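Local coordinates for protein type III secretion system effector HopBA1 (PDB 5T09) that acts as a virulence effector that the Arabidopsis TIR-only protein RBA1 recognises, enhancing RBA1 self-association and triggering plant cell death, at residues A[84-89]-A[109-114]. Numbering follows the deposited sequence.
Sequences FVKHSD and EASWGR
Phe-84 and Trp-112 bring the two backbones to their nearest approach, CA to CA 7.0 Å, where the loop that turns a corner after strand 77-82 passes the C-terminal part of helix 101-112. The two rings form a T-shaped pair. Phe-84 turns its edge to the indole face, the planes standing at 89°, and its CD1 sits over the middle of the bicycle, 3.9 Å from Trp-112 CD2. The phenylalanine begins on that same face with its CB, which lies over the five-membered ring as a CH-pi contact, 4.3 Å from the ring centroid. With CG beside its own backbone N (chi1 -47°), the phenyl ring is carried from there toward the benzo half of the indole.

The polar half of the contact belongs to Lys-86. Its chain bends at chi2 and again at chi4 (59°), swinging the ammonium across so that Lys-86 NZ donates to Ser-111 OG at 3.1 Å. One water ties this ammonium group to the tryptophan: it accepts from Lys-86 NZ and, in the indole plane, from Trp-112 NE1 at 3.0 Å. The indole N-H therefore spends itself on water; the carbonyl O of Phe-84, 3.2 Å from Trp-112 NE1, lies well above the indole plane, too poorly angled to bond.

Trp-188 and Trp-119 also meet the Phe-84 ring, and His-56 packs edge-to-face with Trp-112, extending the aromatic cluster. The contact joins the end of the helical excursion 90-112 to the loop leaving a parallel strand, within the alpha-beta fold with a parallel core that HopBA1 has in common with EreA/ChaN-like proteins.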
loop_
_atom_site.group_PDB
_atom_site.type_symbol
_atom_site.label_atom_id
_atom_site.label_comp_id
_atom_site.label_asym_id
_atom_site.label_seq_id
_atom_site.Cartn_x
_atom_site.Cartn_y
_atom_site.Cartn_z
ATOM N N PHE A 84 7.311 -2.941 -1.081
ATOM C CA PHE A 84 8.093 -3.629 -2.102
ATOM C C PHE A 84 9.569 -3.256 -2.068
ATOM O O PHE A 84 10.379 -3.947 -2.694
ATOM C CB PHE A 84 7.498 -3.330 -3.474
ATOM C CG PHE A 84 6.005 -3.495 -3.525
ATOM C CD1 PHE A 84 5.428 -4.730 -3.285
ATOM C CD2 PHE A 84 5.182 -2.416 -3.800
ATOM C CE1 PHE A 84 4.056 -4.886 -3.318
ATOM C CE2 PHE A 84 3.811 -2.565 -3.842
ATOM C CZ PHE A 84 3.245 -3.803 -3.600
ATOM N N VAL A 85 9.935 -2.201 -1.346
ATOM C CA VAL A 85 11.316 -1.749 -1.238
ATOM C C VAL A 85 11.698 -1.742 0.231
ATOM O O VAL A 85 10.936 -1.254 1.076
ATOM C CB VAL A 85 11.509 -0.349 -1.848
ATOM C CG1 VAL A 85 12.967 0.083 -1.743
ATOM C CG2 VAL A 85 11.049 -0.333 -3.292
ATOM N N LYS A 86 12.876 -2.275 0.529
ATOM C CA LYS A 86 13.399 -2.228 1.883
ATOM C C LYS A 86 13.909 -0.827 2.177
ATOM O O LYS A 86 14.557 -0.197 1.338
ATOM C CB LYS A 86 14.510 -3.262 2.057
ATOM C CG LYS A 86 13.998 -4.687 1.919
ATOM C CD LYS A 86 15.025 -5.631 1.317
ATOM C CE LYS A 86 14.383 -6.956 0.913
ATOM N NZ LYS A 86 13.286 -6.791 -0.091
ATOM N N HIS A 87 13.576 -0.323 3.367
ATOM C CA HIS A 87 13.973 1.037 3.712
ATOM C C HIS A 87 15.479 1.214 3.620
ATOM O O HIS A 87 15.960 2.312 3.321
ATOM C CB HIS A 87 13.490 1.392 5.116
ATOM C CG HIS A 87 13.798 2.802 5.512
ATOM N ND1 HIS A 87 14.844 3.128 6.346
ATOM C CD2 HIS A 87 13.206 3.972 5.173
ATOM C CE1 HIS A 87 14.879 4.438 6.514
ATOM N NE2 HIS A 87 13.897 4.974 5.813
ATOM N N SER A 88 16.236 0.145 3.867
ATOM C CA SER A 88 17.689 0.208 3.821
ATOM C C SER A 88 18.229 0.330 2.401
ATOM O O SER A 88 19.393 0.710 2.228
ATOM C CB SER A 88 18.273 -1.035 4.488
ATOM O OG SER A 88 17.880 -2.206 3.790
ATOM N N ASP A 89 17.424 0.011 1.386
ATOM C CA ASP A 89 17.843 0.101 -0.008
ATOM C C ASP A 89 17.410 1.411 -0.661
ATOM O O ASP A 89 17.325 1.483 -1.891
ATOM C CB ASP A 89 17.287 -1.079 -0.807
ATOM C CG ASP A 89 17.849 -2.413 -0.353
ATOM O OD1 ASP A 89 18.940 -2.425 0.254
ATOM O OD2 ASP A 89 17.200 -3.449 -0.607
ATOM N N GLU A 109 12.686 -7.560 -8.711
ATOM C CA GLU A 109 12.439 -8.940 -9.114
ATOM C C GLU A 109 12.955 -9.930 -8.076
ATOM O O GLU A 109 12.277 -10.913 -7.757
ATOM C CB GLU A 109 13.085 -9.202 -10.473
ATOM C CG GLU A 109 12.613 -10.467 -11.158
ATOM C CD GLU A 109 13.169 -10.602 -12.561
ATOM O OE1 GLU A 109 14.373 -10.330 -12.754
ATOM O OE2 GLU A 109 12.400 -10.970 -13.474
ATOM N N ALA A 110 14.155 -9.688 -7.540
ATOM C CA ALA A 110 14.760 -10.631 -6.605
ATOM C C ALA A 110 13.816 -10.971 -5.457
ATOM O O ALA A 110 13.692 -12.139 -5.070
ATOM C CB ALA A 110 16.072 -10.061 -6.066
ATOM N N SER A 111 13.140 -9.968 -4.900
ATOM C CA SER A 111 12.272 -10.187 -3.752
ATOM C C SER A 111 10.798 -10.309 -4.113
ATOM O O SER A 111 10.040 -10.903 -3.341
ATOM C CB SER A 111 12.444 -9.047 -2.740
ATOM O OG SER A 111 13.727 -9.102 -2.142
ATOM N N TRP A 112 10.373 -9.776 -5.260
ATOM C CA TRP A 112 8.952 -9.659 -5.557
ATOM C C TRP A 112 8.531 -10.238 -6.898
ATOM O O TRP A 112 7.325 -10.286 -7.170
ATOM C CB TRP A 112 8.528 -8.184 -5.475
ATOM C CG TRP A 112 8.555 -7.739 -4.064
ATOM C CD1 TRP A 112 9.554 -7.060 -3.434
ATOM C CD2 TRP A 112 7.557 -7.997 -3.076
ATOM N NE1 TRP A 112 9.232 -6.869 -2.113
ATOM C CE2 TRP A 112 8.008 -7.436 -1.871
ATOM C CE3 TRP A 112 6.320 -8.644 -3.099
ATOM C CZ2 TRP A 112 7.263 -7.499 -0.696
ATOM C CZ3 TRP A 112 5.583 -8.703 -1.936
ATOM C CH2 TRP A 112 6.054 -8.138 -0.753
ATOM N N GLY A 113 9.463 -10.698 -7.731
ATOM C CA GLY A 113 9.080 -11.319 -8.984
ATOM C C GLY A 113 8.271 -12.587 -8.806
ATOM O O GLY A 113 7.546 -12.983 -9.725
ATOM N N ARG A 114 8.365 -13.221 -7.634
ATOM C CA ARG A 114 7.641 -14.460 -7.377
ATOM C C ARG A 114 6.142 -14.310 -7.595
ATOM O O ARG A 114 5.467 -15.311 -7.858
ATOM C CB ARG A 114 7.889 -14.932 -5.942
ATOM C CG ARG A 114 9.349 -14.973 -5.513
ATOM C CD ARG A 114 9.498 -14.546 -4.061
ATOM N NE ARG A 114 10.885 -14.610 -3.609
ATOM C CZ ARG A 114 11.285 -14.337 -2.371
ATOM N NH1 ARG A 114 10.406 -13.979 -1.445
ATOM N NH2 ARG A 114 12.569 -14.425 -2.058
HETATM O O HOH W 1 10.403 -5.635 0.334
#